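Local structure of SusD superfamily protein (Bacteroides thetaiotaomicron VPI-5482, 3HDX) at residues S385-I390 / E410-E415; L54-D59 / K64-L69; Y283-K288 / K337-Q342; D151-L156 / A208-Y213. The protein probably binds polysaccharide at the bacterial outer membrane as a SusD-family protein, in the service of carbohydrate uptake. One frame throughout, in Å; residues are numbered along the deposited sequence. Where two conformers were deposited one is given.

Followed from the N terminus, the four contacts come strictly in series: each closes its own loop before the next opens, and none nest or cross. Interaction 2 closes the shortest, with four residues between its segments, in the loop that joins helix 52-58 to helix 67-73. Interaction 4 then bridges 51 residues to set the start of helix 152-169 against the end of helix 196-209. Interaction 3 joins two irregular loops across 48 residues, and interaction 1 packs helix 380-391 against helix 409-423 across 19. Interactions 3 and 4 lie on opposite sides of the chain's centre, their own centres 38 Å apart. Interactions 1 and 4 approach to about 7 Å between nearest atoms, and helices 363-376 and 430-441 touch both.

Interaction 1 of 4, residues S385-I390 / E410-E415; sequences SYLNMI and ESLIAE
Leu-387 and Glu-415 mark the nearest approach of the two backbones, with their CA atoms 8.9 Å apart. This is helix-helix packing in the SusD family region of the chain, helix 380-391 lying beside helix 409-423, and the two segments run in broadly the same direction. At that spacing the contact is made by side chains alone, and it illustrates how little is needed: no hydrogen bond crosses it, and one leucine branch does most of the work.

Leu-387 reaches over with CG anti to its own nitrogen (chi1 179°), which carries CD2 into the groove between Leu-412 and Glu-415, one helical turn apart. Leu-412 has the same pair of torsions, and the two leucines lie side by side, pointing opposite ways. Phe-401 and Phe-405 of helix 401-405 pack on Leu-412, and Val-399 touches Leu-387, which buries the two leucines in apolar surroundings.

Glu-415 divides its roles: its methylene part takes part in the packing, while OE2 forms a salt bridge with Arg-422 along its own helix. The CD2 methyl of Leu-387 thus sits 3.9 Å from Leu-412 CD1 and 4.3 Å from Glu-415 CG.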
loop_
_atom_site.group_PDB
_atom_site.type_symbol
_atom_site.label_atom_id
_atom_site.label_comp_id
_atom_site.label_asym_id
_atom_site.label_seq_id
_atom_site.Cartn_x
_atom_site.Cartn_y
_atom_site.Cartn_z
ATOM N N SER A 385 -19.372 -6.790 -13.324
ATOM C CA SER A 385 -19.630 -7.787 -12.271
ATOM C C SER A 385 -18.687 -7.602 -11.073
ATOM O O SER A 385 -19.120 -7.699 -9.950
ATOM C CB SER A 385 -19.551 -9.223 -12.780
ATOM O OG SER A 385 -18.243 -9.554 -13.145
ATOM N N TYR A 386 -17.431 -7.252 -11.326
ATOM C CA TYR A 386 -16.439 -7.043 -10.249
ATOM C C TYR A 386 -16.740 -5.760 -9.451
ATOM O O TYR A 386 -16.650 -5.753 -8.238
ATOM C CB TYR A 386 -15.016 -7.091 -10.810
ATOM C CG TYR A 386 -14.777 -8.462 -11.408
ATOM C CD1 TYR A 386 -14.676 -9.571 -10.590
ATOM C CD2 TYR A 386 -14.685 -8.637 -12.788
ATOM C CE1 TYR A 386 -14.504 -10.880 -11.137
ATOM C CE2 TYR A 386 -14.509 -9.883 -13.338
ATOM C CZ TYR A 386 -14.421 -11.006 -12.514
ATOM O OH TYR A 386 -14.278 -12.239 -13.132
ATOM N N LEU A 387 -17.080 -4.693 -10.150
ATOM C CA LEU A 387 -17.526 -3.453 -9.509
ATOM C C LEU A 387 -18.714 -3.740 -8.588
ATOM O O LEU A 387 -18.739 -3.295 -7.433
ATOM C CB LEU A 387 -17.934 -2.415 -10.561
ATOM C CG LEU A 387 -18.445 -1.074 -10.010
ATOM C CD1 LEU A 387 -17.444 -0.408 -9.027
ATOM C CD2 LEU A 387 -18.843 -0.108 -11.129
ATOM N N ASN A 388 -19.703 -4.480 -9.106
ATOM C CA ASN A 388 -20.885 -4.810 -8.315
ATOM C C ASN A 388 -20.607 -5.600 -7.044
ATOM O O ASN A 388 -21.325 -5.432 -6.060
ATOM C CB ASN A 388 -21.971 -5.502 -9.162
ATOM C CG ASN A 388 -22.736 -4.535 -10.047
ATOM O OD1 ASN A 388 -22.848 -3.340 -9.725
ATOM N ND2 ASN A 388 -23.291 -5.036 -11.143
HETATM N N MSE A 389 -19.577 -6.453 -7.062
HETATM C CA MSE A 389 -19.199 -7.201 -5.866
HETATM C C MSE A 389 -18.910 -6.285 -4.688
HETATM O O MSE A 389 -19.299 -6.570 -3.532
HETATM C CB MSE A 389 -18.010 -8.119 -6.107
HETATM C CG MSE A 389 -18.289 -9.250 -7.005
HETATM SE SE MSE A 389 -16.732 -10.341 -7.311
HETATM C CE MSE A 389 -17.491 -11.349 -8.790
ATOM N N ILE A 390 -18.219 -5.184 -4.973
ATOM C CA ILE A 390 -17.881 -4.215 -3.943
ATOM C C ILE A 390 -19.125 -3.391 -3.573
ATOM O O ILE A 390 -19.451 -3.254 -2.379
ATOM C CB ILE A 390 -16.731 -3.311 -4.403
ATOM C CG1 ILE A 390 -15.505 -4.190 -4.904
ATOM C CG2 ILE A 390 -16.488 -2.254 -3.288
ATOM C CD1 ILE A 390 -15.079 -5.332 -4.091
ATOM N N GLU A 410 -15.341 4.906 -20.746
ATOM C CA GLU A 410 -14.703 5.926 -19.919
ATOM C C GLU A 410 -15.598 6.284 -18.706
ATOM O O GLU A 410 -15.091 6.491 -17.596
ATOM C CB GLU A 410 -14.295 7.126 -20.765
ATOM C CG GLU A 410 -13.173 6.819 -21.759
ATOM C CD GLU A 410 -13.593 5.993 -22.995
ATOM O OE1 GLU A 410 -14.758 6.088 -23.475
ATOM O OE2 GLU A 410 -12.761 5.202 -23.472
ATOM N N SER A 411 -16.919 6.287 -18.901
ATOM C CA SER A 411 -17.856 6.552 -17.797
ATOM C C SER A 411 -17.702 5.461 -16.735
ATOM O O SER A 411 -17.706 5.753 -15.523
ATOM C CB SER A 411 -19.326 6.598 -18.259
ATOM O OG SER A 411 -19.578 7.684 -19.136
ATOM N N LEU A 412 -17.585 4.198 -17.177
ATOM C CA LEU A 412 -17.394 3.077 -16.249
ATOM C C LEU A 412 -16.028 3.155 -15.559
ATOM O O LEU A 412 -15.934 2.943 -14.350
ATOM C CB LEU A 412 -17.616 1.735 -16.970
ATOM C CG LEU A 412 -17.384 0.468 -16.113
ATOM C CD1 LEU A 412 -18.308 0.532 -14.888
ATOM C CD2 LEU A 412 -17.650 -0.824 -16.906
ATOM N N ILE A 413 -14.976 3.470 -16.313
ATOM C CA ILE A 413 -13.634 3.660 -15.692
ATOM C C ILE A 413 -13.697 4.729 -14.604
ATOM O O ILE A 413 -13.255 4.481 -13.482
ATOM C CB ILE A 413 -12.539 4.006 -16.735
ATOM C CG1 ILE A 413 -12.244 2.807 -17.619
ATOM C CG2 ILE A 413 -11.234 4.540 -16.036
ATOM C CD1 ILE A 413 -11.487 3.191 -18.914
ATOM N N ALA A 414 -14.340 5.850 -14.893
ATOM C CA ALA A 414 -14.413 6.946 -13.909
ATOM C C ALA A 414 -15.132 6.430 -12.633
ATOM O O ALA A 414 -14.689 6.695 -11.512
ATOM C CB ALA A 414 -15.080 8.202 -14.499
ATOM N N GLU A 415 -16.210 5.676 -12.815
ATOM C CA GLU A 415 -16.960 5.150 -11.668
ATOM C C GLU A 415 -16.182 4.115 -10.829
ATOM O O GLU A 415 -16.262 4.131 -9.601
ATOM C CB GLU A 415 -18.346 4.632 -12.060
ATOM C CG GLU A 415 -19.197 4.167 -10.893
ATOM C CD GLU A 415 -19.457 5.226 -9.840
ATOM O OE1 GLU A 415 -19.375 6.455 -10.127
ATOM O OE2 GLU A 415 -19.745 4.804 -8.706
#

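Interaction 2 of 4, residues L54-D59 / K64-L69; sequences LQAVSD and KPYDLL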
loop_
_atom_site.group_PDB
_atom_site.type_symbol
_atom_site.label_atom_id
_atom_site.label_comp_id
_atom_site.label_asym_id
_atom_site.label_seq_id
_atom_site.Cartn_x
_atom_site.Cartn_y
_atom_site.Cartn_z
ATOM N N LEU A 54 1.726 19.995 5.818
ATOM C CA LEU A 54 0.718 19.033 5.277
ATOM C C LEU A 54 -0.028 19.666 4.107
ATOM O O LEU A 54 -0.274 19.014 3.108
ATOM C CB LEU A 54 -0.240 18.611 6.385
ATOM C CG LEU A 54 0.313 17.858 7.595
ATOM C CD1 LEU A 54 -0.794 17.506 8.591
ATOM C CD2 LEU A 54 1.056 16.572 7.184
ATOM N N GLN A 55 -0.324 20.973 4.192
ATOM C CA GLN A 55 -1.025 21.636 3.106
ATOM C C GLN A 55 -0.154 21.623 1.826
ATOM O O GLN A 55 -0.694 21.511 0.693
ATOM C CB GLN A 55 -1.439 23.080 3.496
ATOM C CG GLN A 55 -2.319 23.730 2.445
ATOM C CD GLN A 55 -3.626 22.990 2.296
ATOM O OE1 GLN A 55 -4.496 23.058 3.168
ATOM N NE2 GLN A 55 -3.745 22.210 1.201
ATOM N N ALA A 56 1.179 21.785 1.994
ATOM C CA ALA A 56 2.092 21.745 0.837
ATOM C C ALA A 56 2.049 20.374 0.137
ATOM O O ALA A 56 2.008 20.299 -1.084
ATOM C CB ALA A 56 3.509 22.131 1.213
ATOM N N VAL A 57 2.002 19.298 0.930
ATOM C CA VAL A 57 1.850 17.959 0.336
ATOM C C VAL A 57 0.532 17.889 -0.458
ATOM O O VAL A 57 0.493 17.465 -1.624
ATOM C CB VAL A 57 1.871 16.857 1.393
ATOM C CG1 VAL A 57 1.615 15.477 0.750
ATOM C CG2 VAL A 57 3.200 16.894 2.211
ATOM N N SER A 58 -0.560 18.287 0.189
ATOM C CA SER A 58 -1.867 18.253 -0.426
ATOM C C SER A 58 -1.916 19.027 -1.751
ATOM O O SER A 58 -2.512 18.564 -2.737
ATOM C CB SER A 58 -2.930 18.742 0.560
ATOM O OG SER A 58 -4.219 18.717 -0.029
ATOM N N ASP A 59 -1.242 20.177 -1.789
ATOM C CA ASP A 59 -1.163 20.986 -2.999
ATOM C C ASP A 59 -0.124 20.563 -4.010
ATOM O O ASP A 59 -0.040 21.187 -5.066
ATOM C CB ASP A 59 -0.835 22.444 -2.618
ATOM C CG ASP A 59 -1.926 23.137 -1.810
ATOM O OD1 ASP A 59 -3.108 22.759 -1.881
ATOM O OD2 ASP A 59 -1.567 24.156 -1.154
ATOM N N LYS A 64 8.525 23.278 -1.321
ATOM C CA LYS A 64 8.419 24.278 -0.249
ATOM C C LYS A 64 9.363 23.920 0.899
ATOM O O LYS A 64 9.638 22.738 1.133
ATOM C CB LYS A 64 6.962 24.514 0.188
ATOM C CG LYS A 64 6.185 25.346 -0.851
ATOM C CD LYS A 64 4.828 25.752 -0.339
ATOM C CE LYS A 64 4.163 26.775 -1.259
ATOM N NZ LYS A 64 2.716 27.099 -0.932
ATOM N N PRO A 65 9.890 24.944 1.609
ATOM C CA PRO A 65 10.926 24.720 2.640
ATOM C C PRO A 65 10.422 24.192 3.991
ATOM O O PRO A 65 10.504 24.896 5.031
ATOM C CB PRO A 65 11.552 26.139 2.777
ATOM C CG PRO A 65 10.368 27.043 2.649
ATOM C CD PRO A 65 9.554 26.388 1.499
ATOM N N TYR A 66 9.867 22.972 3.977
ATOM C CA TYR A 66 9.350 22.316 5.172
ATOM C C TYR A 66 10.152 21.064 5.427
ATOM O O TYR A 66 10.388 20.270 4.506
ATOM C CB TYR A 66 7.841 22.006 5.066
ATOM C CG TYR A 66 7.002 23.237 4.914
ATOM C CD1 TYR A 66 6.860 24.146 5.980
ATOM C CD2 TYR A 66 6.371 23.528 3.713
ATOM C CE1 TYR A 66 6.099 25.292 5.824
ATOM C CE2 TYR A 66 5.586 24.676 3.561
ATOM C CZ TYR A 66 5.471 25.553 4.607
ATOM O OH TYR A 66 4.709 26.687 4.442
ATOM N N ASP A 67 10.562 20.886 6.675
ATOM C CA ASP A 67 11.355 19.734 7.090
ATOM C C ASP A 67 10.654 18.380 6.771
ATOM O O ASP A 67 11.296 17.425 6.366
ATOM C CB ASP A 67 11.664 19.821 8.587
ATOM C CG ASP A 67 12.813 18.909 9.025
ATOM O OD1 ASP A 67 13.829 18.827 8.325
ATOM O OD2 ASP A 67 12.695 18.326 10.119
ATOM N N LEU A 68 9.332 18.331 6.938
ATOM C CA LEU A 68 8.572 17.115 6.638
ATOM C C LEU A 68 8.834 16.664 5.218
ATOM O O LEU A 68 9.035 15.472 4.977
ATOM C CB LEU A 68 7.062 17.335 6.802
ATOM C CG LEU A 68 6.148 16.156 6.386
ATOM C CD1 LEU A 68 6.462 14.906 7.214
ATOM C CD2 LEU A 68 4.650 16.571 6.559
ATOM N N LEU A 69 8.757 17.619 4.295
ATOM C CA LEU A 69 8.947 17.332 2.880
ATOM C C LEU A 69 10.353 16.813 2.606
ATOM O O LEU A 69 10.536 15.814 1.852
ATOM C CB LEU A 69 8.648 18.551 1.999
ATOM C CG LEU A 69 7.212 19.081 1.963
ATOM C CD1 LEU A 69 7.110 20.373 1.156
ATOM C CD2 LEU A 69 6.251 18.089 1.495
HETATM O O HOH W 1 0.956 24.785 -0.215
#
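Ala-56 supplies the central bump of this contact, its methyl pointing from helix 52-58 into a shallow hollow lined by three residues of segment 64-69. The hollow has the CD2 and CE2 atoms of Tyr-66 on one wall, approached obliquely, with Ala-56 CB 4.0 Å from CE2. Leu-69 CD1 makes another wall, and the aliphatic stem of Lys-64 comes alongside with its CD 4.2 Å from Ala-56 CB.

Beside this fit, two branched pairs mesh. Leu-69, its CG anti to the carbonyl carbon (chi1 -65°), uses both methyls: while CD1 meets Ala-56, CD2 presses on Val-57 CG2 at 3.4 Å, tighter than ordinary van der Waals contact. Leu-54 starts out facing away from the other segment, yet its CD2 swings back to touch Leu-68 CD2 at 3.6 Å. Ile-37 and Leu-41 of helix 34-41 pack on Leu-54 and Val-57.

On the solvent side the extended Lys-64 carries NZ to within 5.2 Å of Asp-59 OD2, and a water between them donates to the carboxylate and accepts from the ammonium. An inverse gamma turn centred on Pro-65 then leads to Tyr-66, the N-cap of helix 67-73. The whole is a pair of short consecutive helices joined by a tight loop and packed by interlocking apolar side chains.

Interaction 3 of 4, residues Y283-K288 / K337-Q342; sequences YPLVQK and KIKIIQ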
loop_
_atom_site.group_PDB
_atom_site.type_symbol
_atom_site.label_atom_id
_atom_site.label_comp_id
_atom_site.label_asym_id
_atom_site.label_seq_id
_atom_site.Cartn_x
_atom_site.Cartn_y
_atom_site.Cartn_z
ATOM N N TYR A 283 -10.703 14.337 19.622
ATOM C CA TYR A 283 -11.722 14.113 20.639
ATOM C C TYR A 283 -13.068 13.752 19.991
ATOM O O TYR A 283 -13.448 14.403 19.025
ATOM C CB TYR A 283 -11.836 15.380 21.508
ATOM C CG TYR A 283 -12.746 15.160 22.669
ATOM C CD1 TYR A 283 -12.267 14.551 23.816
ATOM C CD2 TYR A 283 -14.117 15.460 22.585
ATOM C CE1 TYR A 283 -13.127 14.258 24.884
ATOM C CE2 TYR A 283 -14.995 15.171 23.657
ATOM C CZ TYR A 283 -14.480 14.583 24.802
ATOM O OH TYR A 283 -15.333 14.278 25.857
ATOM N N PRO A 284 -13.814 12.768 20.536
ATOM C CA PRO A 284 -13.588 12.000 21.758
ATOM C C PRO A 284 -12.754 10.736 21.658
ATOM O O PRO A 284 -12.550 10.086 22.691
ATOM C CB PRO A 284 -15.027 11.644 22.158
ATOM C CG PRO A 284 -15.666 11.396 20.919
ATOM C CD PRO A 284 -15.152 12.458 19.995
ATOM N N LEU A 285 -12.223 10.403 20.468
ATOM C CA LEU A 285 -11.481 9.164 20.295
ATOM C C LEU A 285 -10.126 9.200 21.004
ATOM O O LEU A 285 -9.671 8.179 21.498
ATOM C CB LEU A 285 -11.319 8.791 18.802
ATOM C CG LEU A 285 -12.615 8.476 18.046
ATOM C CD1 LEU A 285 -13.241 9.735 17.385
ATOM C CD2 LEU A 285 -12.411 7.468 16.963
ATOM N N VAL A 286 -9.506 10.387 20.997
ATOM C CA VAL A 286 -8.259 10.672 21.681
ATOM C C VAL A 286 -8.370 12.073 22.327
ATOM O O VAL A 286 -9.282 12.839 21.998
ATOM C CB VAL A 286 -7.063 10.608 20.698
ATOM C CG1 VAL A 286 -6.888 9.183 20.130
ATOM C CG2 VAL A 286 -7.162 11.684 19.610
ATOM N N GLN A 287 -7.456 12.415 23.219
ATOM C CA GLN A 287 -7.527 13.715 23.906
ATOM C C GLN A 287 -7.030 14.950 23.087
ATOM O O GLN A 287 -6.950 16.038 23.634
ATOM C CB GLN A 287 -6.902 13.601 25.304
ATOM C CG GLN A 287 -7.676 12.659 26.276
ATOM C CD GLN A 287 -9.127 13.082 26.552
ATOM O OE1 GLN A 287 -9.387 14.090 27.213
ATOM N NE2 GLN A 287 -10.071 12.297 26.061
ATOM N N LYS A 288 -6.648 14.773 21.817
ATOM C CA LYS A 288 -6.346 15.882 20.890
ATOM C C LYS A 288 -7.628 16.644 20.481
ATOM O O LYS A 288 -8.607 16.029 20.056
ATOM C CB LYS A 288 -5.613 15.264 19.690
ATOM C CG LYS A 288 -4.985 16.212 18.764
ATOM C CD LYS A 288 -4.181 15.441 17.731
ATOM C CE LYS A 288 -3.391 16.360 16.876
ATOM N NZ LYS A 288 -4.269 17.273 16.151
ATOM N N LYS A 337 -12.546 6.028 10.392
ATOM C CA LYS A 337 -12.516 4.696 9.786
ATOM C C LYS A 337 -11.495 3.770 10.461
ATOM O O LYS A 337 -11.790 2.621 10.751
ATOM C CB LYS A 337 -12.192 4.819 8.300
ATOM C CG LYS A 337 -12.074 3.527 7.553
ATOM C CD LYS A 337 -11.566 3.755 6.158
ATOM C CE LYS A 337 -11.368 2.437 5.409
ATOM N NZ LYS A 337 -11.070 2.613 3.926
ATOM N N ILE A 338 -10.281 4.290 10.617
ATOM C CA ILE A 338 -9.129 3.569 11.163
ATOM C C ILE A 338 -8.910 4.142 12.566
ATOM O O ILE A 338 -8.620 5.348 12.738
ATOM C CB ILE A 338 -7.880 3.699 10.245
ATOM C CG1 ILE A 338 -8.238 3.281 8.805
ATOM C CG2 ILE A 338 -6.717 2.905 10.852
ATOM C CD1 ILE A 338 -7.086 3.204 7.824
ATOM N N LYS A 339 -9.063 3.284 13.564
ATOM C CA LYS A 339 -9.089 3.708 14.994
ATOM C C LYS A 339 -8.635 2.590 15.962
ATOM O O LYS A 339 -9.374 2.120 16.849
ATOM C CB LYS A 339 -10.485 4.268 15.332
ATOM C CG LYS A 339 -11.642 3.354 15.016
ATOM C CD LYS A 339 -12.995 3.941 15.459
ATOM C CE LYS A 339 -14.135 3.064 15.045
ATOM N NZ LYS A 339 -14.219 2.967 13.556
ATOM N N ILE A 340 -7.401 2.149 15.743
ATOM C CA ILE A 340 -6.788 1.066 16.524
ATOM C C ILE A 340 -5.993 1.756 17.652
ATOM O O ILE A 340 -4.807 2.098 17.520
ATOM C CB ILE A 340 -5.923 0.151 15.651
ATOM C CG1 ILE A 340 -6.677 -0.301 14.393
ATOM C CG2 ILE A 340 -5.494 -1.051 16.456
ATOM C CD1 ILE A 340 -8.061 -0.977 14.638
ATOM N N ILE A 341 -6.694 2.014 18.757
ATOM C CA ILE A 341 -6.143 2.839 19.860
ATOM C C ILE A 341 -5.720 1.968 21.048
ATOM O O ILE A 341 -6.554 1.248 21.579
ATOM C CB ILE A 341 -7.182 3.898 20.305
ATOM C CG1 ILE A 341 -7.668 4.760 19.125
ATOM C CG2 ILE A 341 -6.587 4.822 21.440
ATOM C CD1 ILE A 341 -8.907 5.639 19.441
ATOM N N GLN A 342 -4.439 2.050 21.436
ATOM C CA GLN A 342 -3.903 1.320 22.609
ATOM C C GLN A 342 -4.411 1.948 23.907
ATOM O O GLN A 342 -4.374 3.174 24.029
ATOM C CB GLN A 342 -2.369 1.352 22.616
#
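Leu-285 and Ile-341 bury most of the surface here, and Lys-339 adds a smaller share. This is a loop-to-loop contact: neither segment forms a helix or strand, and no hydrogen bond crosses between them.

Ile-341 works through its CD1 methyl, carried forward by a CG1 that stands anti to the carbonyl carbon (chi1 -55°). Ile-341 CD1 lies 3.4 Å from Leu-285 O and 4.0 Å from Leu-285 CB, so it meets both backbone and side chain of the same residue. Val-286 CG1 is a further neighbour, 4.1 Å from Ile-341 CD1.

The CD2 branch of Leu-285 turns onto the alkyl chain of Lys-339, where it rests 3.9 Å from CD and also touches CB. The lysine thereby behaves as a hydrocarbon along its length and as a cation only at its tip. A bend at chi4 (-63°) turns NZ off this line; it donates to the backbone oxygens of Thr-241 and Ser-336.

Within segment 283-288 a cis peptide precedes Pro-284, and the Tyr-283 amide bonds back to Lys-288 O, drawing the loop into a compact turn. The contact thus lies between the loop that joins helix 276-280 to strand 293-294 and the one running from strand 334-335 toward strand 358-361, with helix 237-241 receiving the lysine's end.

Interaction 4 of 4, residues D151-L156 / A208-Y213; sequences DAQTVL and AWQGNY. With EDO (1,2-ethanediol), chain D.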
loop_
_atom_site.group_PDB
_atom_site.type_symbol
_atom_site.label_atom_id
_atom_site.label_comp_id
_atom_site.label_asym_id
_atom_site.label_seq_id
_atom_site.Cartn_x
_atom_site.Cartn_y
_atom_site.Cartn_z
ATOM N N ASP A 151 16.568 3.861 -14.941
ATOM C CA ASP A 151 15.258 4.036 -15.544
ATOM C C ASP A 151 14.194 3.221 -14.765
ATOM O O ASP A 151 14.400 2.039 -14.464
ATOM C CB ASP A 151 15.283 3.559 -16.991
ATOM C CG ASP A 151 14.026 3.857 -17.686
ATOM O OD1 ASP A 151 13.845 4.993 -18.140
ATOM O OD2 ASP A 151 13.198 2.956 -17.770
ATOM N N ALA A 152 13.086 3.866 -14.432
ATOM C CA ALA A 152 11.998 3.230 -13.672
ATOM C C ALA A 152 11.550 1.932 -14.329
ATOM O O ALA A 152 11.285 0.978 -13.615
ATOM C CB ALA A 152 10.815 4.176 -13.536
ATOM N N GLN A 153 11.436 1.896 -15.667
ATOM C CA GLN A 153 11.020 0.665 -16.366
ATOM C C GLN A 153 11.976 -0.489 -16.076
ATOM O O GLN A 153 11.547 -1.637 -15.849
ATOM C CB GLN A 153 10.907 0.889 -17.868
ATOM C CG GLN A 153 10.266 -0.257 -18.616
ATOM C CD GLN A 153 10.024 0.074 -20.068
ATOM O OE1 GLN A 153 10.480 1.101 -20.582
ATOM N NE2 GLN A 153 9.322 -0.798 -20.738
ATOM N N THR A 154 13.280 -0.191 -16.070
ATOM C CA THR A 154 14.305 -1.207 -15.778
ATOM C C THR A 154 14.170 -1.730 -14.345
ATOM O O THR A 154 14.290 -2.933 -14.088
ATOM C CB THR A 154 15.698 -0.634 -16.044
ATOM O OG1 THR A 154 15.720 -0.182 -17.415
ATOM C CG2 THR A 154 16.787 -1.654 -15.786
ATOM N N VAL A 155 13.902 -0.812 -13.412
ATOM C CA VAL A 155 13.734 -1.191 -12.012
ATOM C C VAL A 155 12.487 -2.082 -11.865
ATOM O O VAL A 155 12.511 -3.109 -11.171
ATOM C CB VAL A 155 13.657 0.051 -11.095
ATOM C CG1 VAL A 155 13.395 -0.364 -9.688
ATOM C CG2 VAL A 155 14.933 0.913 -11.209
ATOM N N LEU A 156 11.396 -1.706 -12.520
ATOM C CA LEU A 156 10.171 -2.514 -12.419
ATOM C C LEU A 156 10.355 -3.875 -13.080
ATOM O O LEU A 156 9.822 -4.880 -12.598
ATOM C CB LEU A 156 8.988 -1.728 -12.996
ATOM C CG LEU A 156 8.618 -0.485 -12.179
ATOM C CD1 LEU A 156 7.431 0.233 -12.843
ATOM C CD2 LEU A 156 8.295 -0.813 -10.708
ATOM N N ALA A 208 -0.294 -2.799 -13.531
ATOM C CA ALA A 208 -1.253 -1.722 -13.726
ATOM C C ALA A 208 -0.564 -0.340 -13.805
ATOM O O ALA A 208 -0.936 0.489 -14.628
ATOM C CB ALA A 208 -2.314 -1.705 -12.583
ATOM N N TRP A 209 0.427 -0.127 -12.938
ATOM C CA TRP A 209 1.213 1.140 -12.903
ATOM C C TRP A 209 1.936 1.408 -14.219
ATOM O O TRP A 209 2.117 2.559 -14.605
ATOM C CB TRP A 209 2.177 1.144 -11.728
ATOM C CG TRP A 209 2.892 2.436 -11.451
ATOM C CD1 TRP A 209 4.225 2.674 -11.552
ATOM C CD2 TRP A 209 2.306 3.623 -10.931
ATOM N NE1 TRP A 209 4.507 3.975 -11.166
ATOM C CE2 TRP A 209 3.330 4.567 -10.779
ATOM C CE3 TRP A 209 0.990 4.004 -10.647
ATOM C CZ2 TRP A 209 3.094 5.835 -10.275
ATOM C CZ3 TRP A 209 0.759 5.292 -10.132
ATOM C CH2 TRP A 209 1.803 6.192 -9.995
ATOM N N GLN A 210 2.319 0.316 -14.914
ATOM C CA GLN A 210 2.972 0.368 -16.226
ATOM C C GLN A 210 2.001 0.366 -17.398
ATOM O O GLN A 210 2.435 0.410 -18.550
ATOM C CB GLN A 210 3.907 -0.836 -16.395
ATOM C CG GLN A 210 5.014 -0.877 -15.425
ATOM C CD GLN A 210 5.931 -2.039 -15.759
ATOM O OE1 GLN A 210 5.507 -3.208 -15.763
ATOM N NE2 GLN A 210 7.157 -1.713 -16.129
ATOM N N GLY A 211 0.699 0.279 -17.125
ATOM C CA GLY A 211 -0.304 0.180 -18.182
ATOM C C GLY A 211 -0.410 -1.180 -18.832
ATOM O O GLY A 211 -1.063 -1.310 -19.873
ATOM N N ASN A 212 0.210 -2.193 -18.212
ATOM C CA ASN A 212 0.177 -3.572 -18.726
ATOM C C ASN A 212 -1.020 -4.258 -18.105
ATOM O O ASN A 212 -0.901 -5.082 -17.193
ATOM C CB ASN A 212 1.462 -4.322 -18.430
ATOM C CG ASN A 212 1.485 -5.749 -19.059
ATOM O OD1 ASN A 212 0.476 -6.274 -19.611
ATOM N ND2 ASN A 212 2.653 -6.367 -18.970
ATOM N N TYR A 213 -2.194 -3.900 -18.619
ATOM C CA TYR A 213 -3.425 -4.419 -18.053
ATOM C C TYR A 213 -3.748 -5.867 -18.363
ATOM O O TYR A 213 -4.462 -6.467 -17.602
ATOM C CB TYR A 213 -4.582 -3.461 -18.360
ATOM C CG TYR A 213 -4.516 -2.183 -17.526
ATOM C CD1 TYR A 213 -4.810 -2.218 -16.182
ATOM C CD2 TYR A 213 -4.213 -0.941 -18.102
ATOM C CE1 TYR A 213 -4.813 -1.073 -15.412
ATOM C CE2 TYR A 213 -4.217 0.230 -17.328
ATOM C CZ TYR A 213 -4.532 0.148 -15.974
ATOM O OH TYR A 213 -4.583 1.272 -15.160
HETATM C C1 EDO D . 3.531 6.351 -13.803
HETATM O O1 EDO D . 2.271 5.660 -13.877
HETATM C C2 EDO D . 3.552 7.387 -14.909
HETATM O O2 EDO D . 3.358 6.738 -16.182
HETATM O O HOH W 2 8.944 -3.362 -17.086
#
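Leu-156 meets Trp-209 and Gln-210 where helix 152-169 begins and helix 196-209 ends, the latter closing in a Schellman motif with Gly-211 at positive phi. Gln-210 lies alongside the leucine, extended beyond CG and running counter to it. Gln-210 NE2 is 3.6 Å from Leu-156 CB, and Gln-210 CG is 3.7 Å from Leu-156 CD1. Leu-156 CD1 also approaches the indole edge near the ring plane, 4.2 Å from Trp-209 CD1.

A 1,2-ethanediol, probably from the crystallisation liquor, lies over one indole face with O1 above the ring centre, and O1 donates a hydrogen bond to Trp-209 O. With CG anti to the backbone nitrogen (chi1 -171°) the indole is carried toward the leucine, and Val-435 and Arg-436 of helix 430-441 also touch it. With an alanine in place of Trp-209, Leu-156 CD1 would probably be left facing a gap where the indole edge had been, and the diol would be likely to lose its flat support.

Farther out, Lys-160 holds Gln-210 OE1, so the amide is gripped at both ends. Its other end turns to solvent: Gln-210 NE2 donates to a water whose O lies 2.6 Å away, and that water reaches Gln-153 O only weakly.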